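Long-range contacts in probable amidase (Thermus thermophilus, PDB 2DC0), which is a probable amidase of the amidase signature family, whose fold is built round a large mixed beta sheet flanked by helices: residues A[68-73]-A[160-165]; A[74-79]-A[164-169]; A[242-247]-A[276-281]; A[355-360]-A[382-387]; A[118-123]-A[310-315]. All coordinates share one frame; numbering follows the deposited sequence.

Contact 1. Residues A[68-73]-A[160-165]; sequences LPLTVK and GLASLG
T71 and S163 sit side by side on neighbouring parallel strands, 69-73 and 163-165, whose axes run 15° apart. The backbone bonds come first. L161 N donates to P69 O at 2.9 Å. T71 uses both its polar backbone atoms: its N reaches A162 O, and its O receives L164 N. K73 N then bonds to L164 O at 2.8 Å. A162 N is buried and has no partner in the model.

The side-chain polar contacts lie on the face of T71 and S163. T71 OG1 and S163 OG are 2.8 Å apart and share a hydrogen bond. T71 OG1 lies between its backbone N and carbonyl carbon (chi1 58°), which turns it toward the serine hydroxyl across the strands. A water bonded to T71 OG1 at 2.7 Å donates to A162 O, so that carbonyl is gripped twice. S163 OG is also bonded to S151.

The apolar contacts are looser. L161 CD1 meets P69 CD at 3.9 Å and L68 CD2 at 4.0 Å, the two leucines crossing at about a right angle. On the face of V72 and L164, helix 99-106 packs against both side chains. P69 O lies 3.5 Å from G160 CA.

The extended K73 chain passes G165 with CD 3.8 Å from G165 CA. Its NZ bonds to S147, S148 and T166. K73, at the end of strand 69-73, thus reaches the serines just before helix 149-157, consistent with the lysine and serine cluster of amidase signature proteins.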
# COMPACT_ATOMS: atom_id res chain seq x y z
N LEU A 68 32.72 16.64 -3.15
CA LEU A 68 32.55 15.81 -1.96
C LEU A 68 32.70 14.32 -2.28
O LEU A 68 32.00 13.79 -3.14
CB LEU A 68 31.17 16.07 -1.33
CG LEU A 68 30.91 17.53 -0.94
CD1 LEU A 68 29.49 17.69 -0.41
CD2 LEU A 68 31.92 17.97 0.10
N PRO A 69 33.62 13.63 -1.58
CA PRO A 69 33.88 12.20 -1.78
C PRO A 69 32.80 11.32 -1.17
O PRO A 69 32.51 11.42 0.03
CB PRO A 69 35.24 12.01 -1.12
CG PRO A 69 35.15 12.93 0.05
CD PRO A 69 34.50 14.18 -0.53
N LEU A 70 32.20 10.47 -2.00
CA LEU A 70 31.15 9.55 -1.57
C LEU A 70 31.42 8.17 -2.15
O LEU A 70 32.14 8.04 -3.14
CB LEU A 70 29.77 10.00 -2.09
CG LEU A 70 29.00 11.13 -1.40
CD1 LEU A 70 29.81 12.41 -1.43
CD2 LEU A 70 27.67 11.33 -2.12
N THR A 71 30.85 7.13 -1.53
CA THR A 71 31.01 5.77 -2.02
C THR A 71 29.63 5.26 -2.45
O THR A 71 28.61 5.86 -2.09
CB THR A 71 31.59 4.84 -0.92
OG1 THR A 71 30.73 4.86 0.23
CG2 THR A 71 32.99 5.30 -0.50
N VAL A 72 29.61 4.17 -3.20
CA VAL A 72 28.35 3.60 -3.72
C VAL A 72 28.30 2.08 -3.57
O VAL A 72 29.24 1.39 -3.99
CB VAL A 72 28.18 3.92 -5.22
CG1 VAL A 72 26.90 3.29 -5.76
CG2 VAL A 72 28.15 5.44 -5.43
N LYS A 73 27.22 1.57 -3.00
CA LYS A 73 27.03 0.12 -2.81
C LYS A 73 27.23 -0.57 -4.17
O LYS A 73 26.72 -0.08 -5.17
CB LYS A 73 25.62 -0.16 -2.28
CG LYS A 73 25.36 -1.61 -1.90
CD LYS A 73 23.96 -1.74 -1.34
CE LYS A 73 23.72 -3.10 -0.70
NZ LYS A 73 22.34 -3.19 -0.14
N GLY A 160 35.08 8.39 2.95
CA GLY A 160 34.07 9.05 2.15
C GLY A 160 33.15 9.67 3.19
O GLY A 160 33.09 9.19 4.32
N LEU A 161 32.43 10.73 2.81
CA LEU A 161 31.54 11.44 3.74
C LEU A 161 30.12 10.87 3.83
O LEU A 161 29.39 11.18 4.77
CB LEU A 161 31.47 12.92 3.34
CG LEU A 161 32.78 13.70 3.37
CD1 LEU A 161 32.58 15.11 2.77
CD2 LEU A 161 33.26 13.80 4.80
N ALA A 162 29.74 10.05 2.87
CA ALA A 162 28.42 9.45 2.85
C ALA A 162 28.42 8.32 1.84
O ALA A 162 29.39 8.14 1.11
CB ALA A 162 27.36 10.49 2.46
N SER A 163 27.34 7.56 1.80
CA SER A 163 27.27 6.45 0.87
C SER A 163 25.84 6.19 0.42
O SER A 163 24.88 6.60 1.07
CB SER A 163 27.86 5.19 1.50
OG SER A 163 28.00 4.17 0.54
N LEU A 164 25.72 5.51 -0.72
CA LEU A 164 24.41 5.16 -1.28
C LEU A 164 24.23 3.65 -1.21
O LEU A 164 25.08 2.90 -1.68
CB LEU A 164 24.32 5.62 -2.74
CG LEU A 164 23.09 5.15 -3.52
CD1 LEU A 164 21.83 5.76 -2.92
CD2 LEU A 164 23.23 5.57 -4.99
N GLY A 165 23.13 3.21 -0.61
CA GLY A 165 22.87 1.78 -0.51
C GLY A 165 21.41 1.49 -0.77
O GLY A 165 20.69 2.36 -1.27
O HOH W 1 31.37 6.43 2.29

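Contact 2. Residues A[74-79]-A[164-169]; sequences DLFPVK and LGTDTG
F76 and G165 have the nearest backbones, yet their CA atoms are 8.3 Å apart, and side chains fill the gap. The loop 74-79 follows strand 69-73 of the central mixed sheet of the amidase fold. It folds over the neighbouring strand 163-166.

The F76 ring is the centre of the contact. CD2 of L164 lies over one face, 3.8 Å from the ring centroid and 11° off the normal, a CH-pi contact. L75 CD1 covers the middle of the opposite face, 3.5 Å above the plane. The ring is thus held flat between two leucine methyls. The edge atom CE2 of F76 is 3.7 Å from G165 O, which lies near the ring plane. V101 of helix 99-106 and the loop residues A98 and A196 also touch F76. The F76 carbonyl accepts a bond from K114 NZ.

T166 fills the other end. Its CG2 is anti to the carbonyl carbon, OG1 taking the place between N and carbonyl carbon (chi1 61°). OG1 bonds to K73 NZ. T166 and L75 reach toward each other tip to tip, with L75 CD2 3.5 Å from T166 OG1. The methyl CG2 of T166 comes obliquely to the F76 ring, 3.5 Å from F76 CZ.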
# COMPACT_ATOMS: atom_id res chain seq x y z
N ASP A 74 27.92 -1.71 -4.19
CA ASP A 74 28.21 -2.37 -5.46
C ASP A 74 27.10 -3.06 -6.26
O ASP A 74 27.35 -4.08 -6.90
CB ASP A 74 29.38 -3.36 -5.30
CG ASP A 74 30.10 -3.63 -6.61
OD1 ASP A 74 30.16 -2.70 -7.45
OD2 ASP A 74 30.62 -4.75 -6.81
N LEU A 75 25.89 -2.50 -6.24
CA LEU A 75 24.80 -3.03 -7.04
C LEU A 75 24.32 -1.92 -7.97
O LEU A 75 23.49 -2.13 -8.84
CB LEU A 75 23.64 -3.55 -6.17
CG LEU A 75 22.95 -2.65 -5.14
CD1 LEU A 75 22.08 -1.60 -5.81
CD2 LEU A 75 22.10 -3.54 -4.24
N PHE A 76 24.87 -0.72 -7.75
CA PHE A 76 24.57 0.47 -8.54
C PHE A 76 25.73 0.67 -9.54
O PHE A 76 26.88 0.84 -9.14
CB PHE A 76 24.52 1.73 -7.67
CG PHE A 76 23.29 1.85 -6.81
CD1 PHE A 76 22.06 2.18 -7.37
CD2 PHE A 76 23.38 1.70 -5.43
CE1 PHE A 76 20.93 2.36 -6.56
CE2 PHE A 76 22.26 1.87 -4.61
CZ PHE A 76 21.03 2.20 -5.18
N PRO A 77 25.44 0.63 -10.84
CA PRO A 77 26.53 0.82 -11.80
C PRO A 77 27.09 2.25 -11.70
O PRO A 77 26.34 3.21 -11.53
CB PRO A 77 25.86 0.56 -13.14
CG PRO A 77 24.85 -0.50 -12.78
CD PRO A 77 24.26 0.06 -11.52
N VAL A 78 28.41 2.37 -11.77
CA VAL A 78 29.06 3.67 -11.71
C VAL A 78 30.04 3.72 -12.88
O VAL A 78 30.75 2.75 -13.14
CB VAL A 78 29.84 3.85 -10.37
CG1 VAL A 78 30.66 5.13 -10.41
CG2 VAL A 78 28.87 3.89 -9.20
N LYS A 79 30.06 4.84 -13.60
CA LYS A 79 30.95 4.97 -14.74
C LYS A 79 32.40 4.73 -14.36
O LYS A 79 32.89 5.25 -13.36
CB LYS A 79 30.83 6.37 -15.36
CG LYS A 79 29.48 6.69 -15.97
CD LYS A 79 29.53 8.03 -16.69
CE LYS A 79 28.24 8.30 -17.45
NZ LYS A 79 28.32 9.56 -18.24
N LEU A 164 25.72 5.51 -0.72
CA LEU A 164 24.41 5.16 -1.28
C LEU A 164 24.23 3.65 -1.21
O LEU A 164 25.08 2.90 -1.68
CB LEU A 164 24.32 5.62 -2.74
CG LEU A 164 23.09 5.15 -3.52
CD1 LEU A 164 21.83 5.76 -2.92
CD2 LEU A 164 23.23 5.57 -4.99
N GLY A 165 23.13 3.21 -0.61
CA GLY A 165 22.87 1.78 -0.51
C GLY A 165 21.41 1.49 -0.77
O GLY A 165 20.69 2.36 -1.27
N THR A 166 20.96 0.27 -0.48
CA THR A 166 19.56 -0.09 -0.67
C THR A 166 19.00 -0.76 0.57
O THR A 166 19.74 -1.21 1.44
CB THR A 166 19.33 -1.05 -1.88
OG1 THR A 166 20.05 -2.27 -1.68
CG2 THR A 166 19.78 -0.38 -3.19
N ASP A 167 17.67 -0.80 0.67
CA ASP A 167 17.01 -1.40 1.81
C ASP A 167 15.74 -2.09 1.31
O ASP A 167 14.84 -1.43 0.78
CB ASP A 167 16.66 -0.31 2.83
CG ASP A 167 16.09 -0.86 4.13
OD1 ASP A 167 15.13 -1.66 4.07
OD2 ASP A 167 16.60 -0.49 5.21
N THR A 168 15.68 -3.41 1.47
CA THR A 168 14.52 -4.18 1.03
C THR A 168 13.79 -4.71 2.26
O THR A 168 12.56 -4.71 2.33
CB THR A 168 14.93 -5.36 0.13
OG1 THR A 168 15.67 -4.86 -1.00
CG2 THR A 168 13.70 -6.10 -0.36
N GLY A 169 14.58 -5.17 3.24
CA GLY A 169 14.03 -5.70 4.47
C GLY A 169 14.73 -5.09 5.66
O GLY A 169 14.51 -5.49 6.81

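Contact 3. Residues A[242-247]-A[276-281]; sequences LDFLEG and LPLEGV
D243 holds the backbone of L276 from the short helix 242-245. Its CG lies between the backbone N and the carbonyl carbon (chi1 58°). OD1 accepts the L276 N-H on its syn lone pair at 3.0 Å, and the bond is almost straight at 173°. D243 OD2 takes a weak second share of the same N-H at 3.4 Å. It is also bonded to S275 OG, so the carboxylate grips two successive residues of the loop. OD1 makes a weak bond back to the N of F244.

F244 comes next and sends its ring into the loop. Its CG is anti to the backbone N (chi1 177°). F244 CB is 3.2 Å from L276 O. The two side chains lie side by side and point the same way, with L276 CD2 over one ring face, toward the rim and 4.1 Å above the plane. P277 O lies in the ring plane at the edge, 4.0 Å from F244 CD1. L278 CD1 approaches F244 CE1 obliquely, also at 4.0 Å. P387 of helix 386-390 packs on both F244 and L278.

At E246 the chain leaves the helical conformation. In the partner loop, a type II turn runs from L278 to V281, with G280 at the N-cap position of helix 281-296. The contact joins the short helix after strand 237-240 to the loop after the adjacent parallel strand 270-273. The two strands are linked through helix 251-263 in a beta-alpha-beta unit at the border of the central sheet.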
# COMPACT_ATOMS: atom_id res chain seq x y z
N LEU A 242 4.22 -1.75 21.39
CA LEU A 242 4.63 -2.72 22.40
C LEU A 242 4.26 -4.17 22.08
O LEU A 242 5.07 -5.07 22.28
CB LEU A 242 4.07 -2.31 23.76
CG LEU A 242 4.64 -0.98 24.29
CD1 LEU A 242 4.04 -0.66 25.66
CD2 LEU A 242 6.16 -1.07 24.40
N ASP A 243 3.04 -4.40 21.58
CA ASP A 243 2.64 -5.77 21.27
C ASP A 243 3.55 -6.37 20.19
O ASP A 243 3.95 -7.53 20.28
CB ASP A 243 1.14 -5.85 20.89
CG ASP A 243 0.74 -4.98 19.69
OD1 ASP A 243 1.55 -4.17 19.20
OD2 ASP A 243 -0.41 -5.12 19.24
N PHE A 244 3.90 -5.57 19.18
CA PHE A 244 4.78 -6.03 18.12
C PHE A 244 6.18 -6.34 18.66
O PHE A 244 6.82 -7.31 18.24
CB PHE A 244 4.90 -4.95 17.04
CG PHE A 244 5.85 -5.31 15.93
CD1 PHE A 244 5.51 -6.27 14.99
CD2 PHE A 244 7.10 -4.69 15.83
CE1 PHE A 244 6.40 -6.63 13.97
CE2 PHE A 244 8.00 -5.04 14.82
CZ PHE A 244 7.65 -6.00 13.89
N LEU A 245 6.64 -5.54 19.61
CA LEU A 245 7.97 -5.71 20.20
C LEU A 245 8.07 -6.77 21.28
O LEU A 245 9.16 -7.23 21.62
CB LEU A 245 8.46 -4.38 20.77
CG LEU A 245 8.71 -3.24 19.77
CD1 LEU A 245 9.01 -1.96 20.53
CD2 LEU A 245 9.87 -3.61 18.85
N GLU A 246 6.93 -7.16 21.82
CA GLU A 246 6.88 -8.16 22.87
C GLU A 246 7.73 -9.40 22.57
O GLU A 246 7.48 -10.12 21.61
CB GLU A 246 5.42 -8.57 23.10
CG GLU A 246 5.21 -9.49 24.27
CD GLU A 246 3.74 -9.59 24.63
OE1 GLU A 246 3.21 -8.62 25.21
OE2 GLU A 246 3.12 -10.63 24.33
N GLY A 247 8.75 -9.61 23.39
CA GLY A 247 9.63 -10.76 23.23
C GLY A 247 10.61 -10.72 22.06
O GLY A 247 11.34 -11.69 21.84
N LEU A 276 0.27 -2.90 16.78
CA LEU A 276 0.78 -3.26 15.46
C LEU A 276 1.10 -4.75 15.40
O LEU A 276 2.26 -5.13 15.33
CB LEU A 276 1.79 -2.22 14.98
CG LEU A 276 2.46 -2.49 13.63
CD1 LEU A 276 1.96 -1.50 12.59
CD2 LEU A 276 3.97 -2.40 13.77
N PRO A 277 0.06 -5.60 15.48
CA PRO A 277 0.21 -7.06 15.47
C PRO A 277 1.09 -7.59 14.35
O PRO A 277 2.10 -8.25 14.60
CB PRO A 277 -1.23 -7.55 15.34
CG PRO A 277 -2.02 -6.47 16.01
CD PRO A 277 -1.36 -5.23 15.47
N LEU A 278 0.69 -7.32 13.11
CA LEU A 278 1.44 -7.77 11.95
C LEU A 278 1.77 -9.25 12.04
O LEU A 278 2.88 -9.67 11.74
CB LEU A 278 2.74 -6.96 11.81
CG LEU A 278 2.56 -5.44 11.63
CD1 LEU A 278 3.92 -4.77 11.52
CD2 LEU A 278 1.73 -5.18 10.38
N GLU A 279 0.79 -10.05 12.46
CA GLU A 279 1.03 -11.48 12.59
C GLU A 279 1.36 -12.10 11.24
O GLU A 279 0.69 -11.82 10.24
CB GLU A 279 -0.18 -12.18 13.21
CG GLU A 279 -0.59 -11.58 14.54
CD GLU A 279 -1.57 -12.44 15.30
OE1 GLU A 279 -2.62 -12.80 14.72
OE2 GLU A 279 -1.30 -12.76 16.47
N GLY A 280 2.40 -12.92 11.22
CA GLY A 280 2.83 -13.59 10.01
C GLY A 280 3.59 -12.72 9.02
O GLY A 280 3.91 -13.16 7.92
N VAL A 281 3.91 -11.49 9.41
CA VAL A 281 4.60 -10.57 8.51
C VAL A 281 5.97 -11.08 8.07
O VAL A 281 6.40 -10.82 6.94
CB VAL A 281 4.76 -9.16 9.15
CG1 VAL A 281 5.76 -9.20 10.30
CG2 VAL A 281 5.19 -8.16 8.08

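Contact 4. Residues A[355-360]-A[382-387]; sequences VQPLPA and ITLTLP
L384 pushes its CD1 methyl onto the peptide bond between Q356 and P357. CD1 lies over the face of that peptide, 3.5 Å from Q356 C and 3.5 Å from P357 N. It also meets P357 CD at 3.6 Å, the leucine crossing the proline ring obliquely. The L384 chain reaches there in an extended shape: CG is anti to the carbonyl carbon (chi1 -62°) and CD1 is anti to CA (chi2 177°).

The second first-shell pair is V355 and T385. The methyl V355 CG2 touches the methyl T385 CG2 at 3.6 Å. The same T385 CG2 lies 3.6 Å from V355 O. CB of V355 points away from 382-387, and CG2 is the branch that meets the threonine.

The next shell positions these groups. L386 N bonds to I382 O at 2.9 Å and holds the turn that carries L384 and T385. T385 OG1 bonds to the G169 carbonyl, and T385 O accepts from R173. The threonine thus has its hydroxyl tied down while its methyl meets V355. In the 355-360 loop, V355 pairs through its backbone with G409 and P357 with G250, while Q411 of strand 406-413 touches both V355 and T385.

The loop after strand 350-354 is thus joined to the lead-in of helix 386-390 by methyl and peptide packing. The contact is apolar. T385 OG1 and T385 O find their partners in G169 and R173, so the join between the two segments rests on van der Waals packing.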
# COMPACT_ATOMS: atom_id res chain seq x y z
N VAL A 355 16.09 -0.57 16.05
CA VAL A 355 16.30 -1.06 14.70
C VAL A 355 16.90 -2.46 14.77
O VAL A 355 16.95 -3.18 13.78
CB VAL A 355 17.26 -0.14 13.91
CG1 VAL A 355 18.69 -0.34 14.38
CG2 VAL A 355 17.13 -0.41 12.42
N GLN A 356 17.35 -2.84 15.97
CA GLN A 356 17.97 -4.14 16.22
C GLN A 356 17.64 -4.58 17.66
O GLN A 356 17.43 -3.75 18.55
CB GLN A 356 19.49 -4.00 16.07
CG GLN A 356 20.07 -2.93 17.00
CD GLN A 356 21.44 -2.47 16.59
OE1 GLN A 356 22.45 -3.15 16.83
NE2 GLN A 356 21.50 -1.31 15.97
N PRO A 357 17.58 -5.90 17.90
CA PRO A 357 17.27 -6.41 19.24
C PRO A 357 18.50 -6.53 20.13
O PRO A 357 18.40 -6.64 21.35
CB PRO A 357 16.67 -7.78 18.96
CG PRO A 357 17.52 -8.24 17.79
CD PRO A 357 17.54 -6.99 16.91
N LEU A 358 19.67 -6.50 19.49
CA LEU A 358 20.94 -6.66 20.18
C LEU A 358 22.05 -5.93 19.43
O LEU A 358 21.89 -5.58 18.26
CB LEU A 358 21.31 -8.15 20.22
CG LEU A 358 20.36 -9.16 20.87
CD1 LEU A 358 20.53 -10.51 20.20
CD2 LEU A 358 20.64 -9.24 22.36
N PRO A 359 23.19 -5.69 20.09
CA PRO A 359 24.29 -5.02 19.39
C PRO A 359 24.81 -6.03 18.37
O PRO A 359 24.49 -7.22 18.45
CB PRO A 359 25.29 -4.74 20.50
CG PRO A 359 25.05 -5.87 21.47
CD PRO A 359 23.54 -5.93 21.51
N ALA A 360 25.58 -5.56 17.40
CA ALA A 360 26.14 -6.43 16.37
C ALA A 360 26.83 -7.62 17.04
O ALA A 360 27.70 -7.45 17.88
CB ALA A 360 27.13 -5.66 15.51
N ILE A 382 15.85 -9.24 11.30
CA ILE A 382 15.11 -8.69 10.17
C ILE A 382 13.66 -8.36 10.52
O ILE A 382 13.05 -7.48 9.92
CB ILE A 382 15.17 -9.67 8.96
CG1 ILE A 382 15.04 -8.90 7.65
CG2 ILE A 382 14.08 -10.72 9.07
CD1 ILE A 382 16.24 -8.05 7.33
N THR A 383 13.11 -9.06 11.51
CA THR A 383 11.72 -8.85 11.91
C THR A 383 11.37 -7.42 12.32
O THR A 383 10.28 -6.93 12.02
CB THR A 383 11.32 -9.78 13.07
OG1 THR A 383 11.54 -11.15 12.68
CG2 THR A 383 9.85 -9.61 13.41
N LEU A 384 12.29 -6.69 12.99
CA LEU A 384 12.07 -5.32 13.44
C LEU A 384 12.02 -4.29 12.31
O LEU A 384 11.33 -3.28 12.40
CB LEU A 384 13.15 -4.91 14.43
CG LEU A 384 13.20 -5.73 15.72
CD1 LEU A 384 14.36 -5.27 16.58
CD2 LEU A 384 11.88 -5.60 16.46
N THR A 385 12.75 -4.56 11.23
CA THR A 385 12.81 -3.63 10.12
C THR A 385 11.94 -3.93 8.90
O THR A 385 11.38 -3.02 8.30
CB THR A 385 14.26 -3.48 9.64
OG1 THR A 385 14.83 -4.78 9.43
CG2 THR A 385 15.09 -2.74 10.68
N LEU A 386 11.80 -5.20 8.55
CA LEU A 386 11.06 -5.57 7.36
C LEU A 386 9.63 -5.03 7.14
O LEU A 386 9.24 -4.79 6.00
CB LEU A 386 11.07 -7.10 7.20
CG LEU A 386 10.30 -8.00 8.18
CD1 LEU A 386 8.82 -7.99 7.83
CD2 LEU A 386 10.84 -9.44 8.07
N PRO A 387 8.85 -4.80 8.21
CA PRO A 387 7.49 -4.30 7.99
C PRO A 387 7.42 -2.96 7.25
O PRO A 387 6.57 -2.77 6.38
CB PRO A 387 6.93 -4.18 9.41
CG PRO A 387 7.72 -5.20 10.19
CD PRO A 387 9.11 -4.98 9.65

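Contact 5. Residues A[118-123]-A[310-315]; sequences HEIALG and PQVREA
E119 OE2 is gripped by T87 OG1 and W130 NE1, and its carboxylate lies against V312 of helix 310-321. The other oxygen, OE1, is bonded to S309 OG, just before the helix. The carboxylate is therefore held by three groups. V312 CG2 crosses the extended E119 chain obliquely, 3.5 Å from E119 OE1.

H118 and Q311 meet tip to tip. H118 NE2 is 2.8 Å from Q311 NE2 as modelled, with ring and amide planes 38° apart. H118 ND1 already accepts from the backbone N of G126, so the direction of the bond between H118 and the Q311 amide is doubtful. G123 CA lies 3.2 Å above one face of the H118 ring, toward its rim.

V312 is the apolar centre. Its CG1 meets I120 CD1 at 3.5 Å. L122 comes last. Its CG is anti to the backbone N (chi1 -173°), and CD2 touches A315 CB at 3.7 Å. Within the loop, A121 N bonds to H118 O and L122 N to E119 O, which keep the chain tightly coiled.

Q311, V312 and A315 form one face of the helix, spaced at i, i+1 and i+4. This is loop-on-helix packing: the coil after core strand 110-115 rests on the first turns of helix 310-321.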
# COMPACT_ATOMS: atom_id res chain seq x y z
N HIS A 118 26.54 -7.68 1.05
CA HIS A 118 26.15 -9.06 1.22
C HIS A 118 25.80 -9.51 -0.19
O HIS A 118 25.18 -8.75 -0.94
CB HIS A 118 24.93 -9.18 2.14
CG HIS A 118 24.68 -10.57 2.62
ND1 HIS A 118 25.06 -11.00 3.87
CD2 HIS A 118 24.14 -11.64 2.00
CE1 HIS A 118 24.77 -12.28 4.00
NE2 HIS A 118 24.22 -12.70 2.88
N GLU A 119 26.18 -10.74 -0.55
CA GLU A 119 25.94 -11.26 -1.88
C GLU A 119 24.54 -11.00 -2.44
O GLU A 119 23.53 -11.40 -1.85
CB GLU A 119 26.26 -12.76 -1.93
CG GLU A 119 26.02 -13.39 -3.30
CD GLU A 119 26.68 -14.75 -3.44
OE1 GLU A 119 26.67 -15.51 -2.46
OE2 GLU A 119 27.18 -15.06 -4.54
N ILE A 120 24.52 -10.35 -3.60
CA ILE A 120 23.34 -9.91 -4.35
C ILE A 120 22.28 -9.26 -3.47
O ILE A 120 21.10 -9.24 -3.83
CB ILE A 120 22.67 -11.05 -5.18
CG1 ILE A 120 22.18 -12.18 -4.28
CG2 ILE A 120 23.64 -11.54 -6.25
CD1 ILE A 120 21.23 -13.17 -4.95
N ALA A 121 22.73 -8.72 -2.34
CA ALA A 121 21.86 -8.03 -1.38
C ALA A 121 20.87 -8.96 -0.69
O ALA A 121 19.93 -8.51 -0.05
CB ALA A 121 21.12 -6.90 -2.06
N LEU A 122 21.08 -10.27 -0.82
CA LEU A 122 20.18 -11.22 -0.20
C LEU A 122 20.74 -11.73 1.12
O LEU A 122 21.16 -12.88 1.24
CB LEU A 122 19.93 -12.39 -1.15
CG LEU A 122 18.87 -13.42 -0.75
CD1 LEU A 122 17.57 -12.71 -0.38
CD2 LEU A 122 18.64 -14.37 -1.91
N GLY A 123 20.72 -10.85 2.13
CA GLY A 123 21.24 -11.22 3.43
C GLY A 123 21.56 -9.99 4.25
O GLY A 123 21.78 -8.91 3.68
N PRO A 310 26.51 -20.82 -0.61
CA PRO A 310 25.48 -21.76 -0.14
C PRO A 310 24.25 -21.07 0.45
O PRO A 310 23.12 -21.38 0.08
CB PRO A 310 26.23 -22.60 0.89
CG PRO A 310 27.62 -22.66 0.31
CD PRO A 310 27.85 -21.22 -0.13
N GLN A 311 24.47 -20.13 1.38
CA GLN A 311 23.39 -19.39 2.03
C GLN A 311 22.48 -18.71 1.00
O GLN A 311 21.27 -18.90 1.01
CB GLN A 311 23.96 -18.30 2.96
CG GLN A 311 22.91 -17.58 3.82
CD GLN A 311 23.21 -16.08 4.02
OE1 GLN A 311 23.01 -15.52 5.11
NE2 GLN A 311 23.69 -15.43 2.95
N VAL A 312 23.09 -17.93 0.11
CA VAL A 312 22.32 -17.24 -0.91
C VAL A 312 21.63 -18.22 -1.86
O VAL A 312 20.47 -18.04 -2.21
CB VAL A 312 23.21 -16.29 -1.73
CG1 VAL A 312 22.48 -15.82 -2.99
CG2 VAL A 312 23.59 -15.08 -0.88
N ARG A 313 22.35 -19.27 -2.26
CA ARG A 313 21.80 -20.26 -3.16
C ARG A 313 20.56 -20.92 -2.55
O ARG A 313 19.56 -21.15 -3.23
CB ARG A 313 22.85 -21.31 -3.50
CG ARG A 313 22.54 -22.13 -4.74
CD ARG A 313 23.79 -22.84 -5.22
NE ARG A 313 24.26 -23.82 -4.25
CZ ARG A 313 25.54 -24.07 -3.99
NH1 ARG A 313 26.49 -23.41 -4.64
NH2 ARG A 313 25.87 -25.00 -3.10
N GLU A 314 20.63 -21.23 -1.26
CA GLU A 314 19.50 -21.86 -0.59
C GLU A 314 18.28 -20.93 -0.59
O GLU A 314 17.15 -21.38 -0.84
CB GLU A 314 19.87 -22.23 0.85
CG GLU A 314 18.68 -22.65 1.71
CD GLU A 314 19.10 -23.08 3.11
OE1 GLU A 314 20.01 -22.44 3.68
OE2 GLU A 314 18.51 -24.05 3.63
N ALA A 315 18.50 -19.65 -0.32
CA ALA A 315 17.40 -18.68 -0.31
C ALA A 315 16.81 -18.54 -1.71
O ALA A 315 15.59 -18.49 -1.87
CB ALA A 315 17.90 -17.32 0.20

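Following the chain from the N terminus, contact 1 opens at 68 and closes at 165, tying two neighbouring parallel strands of the central sheet. Contact 2 opens at 74, directly after the first segment of contact 1, and ends on the same strand, sharing L164 and G165. Contact 5 opens inside both loops, at 118, and closes at 315, so it crosses contacts 1 and 2. It ties the coil after strand 110-115 to helix 310-321. Contact 3, nested within that loop, ties helix 242-245 to the loop before helix 281-296. Contact 4 follows in series and ties the loop after strand 350-354 to the start of helix 386-390. It touches contact 3 there. It also meets contact 2, where G169 after strand 163-166 bonds T385.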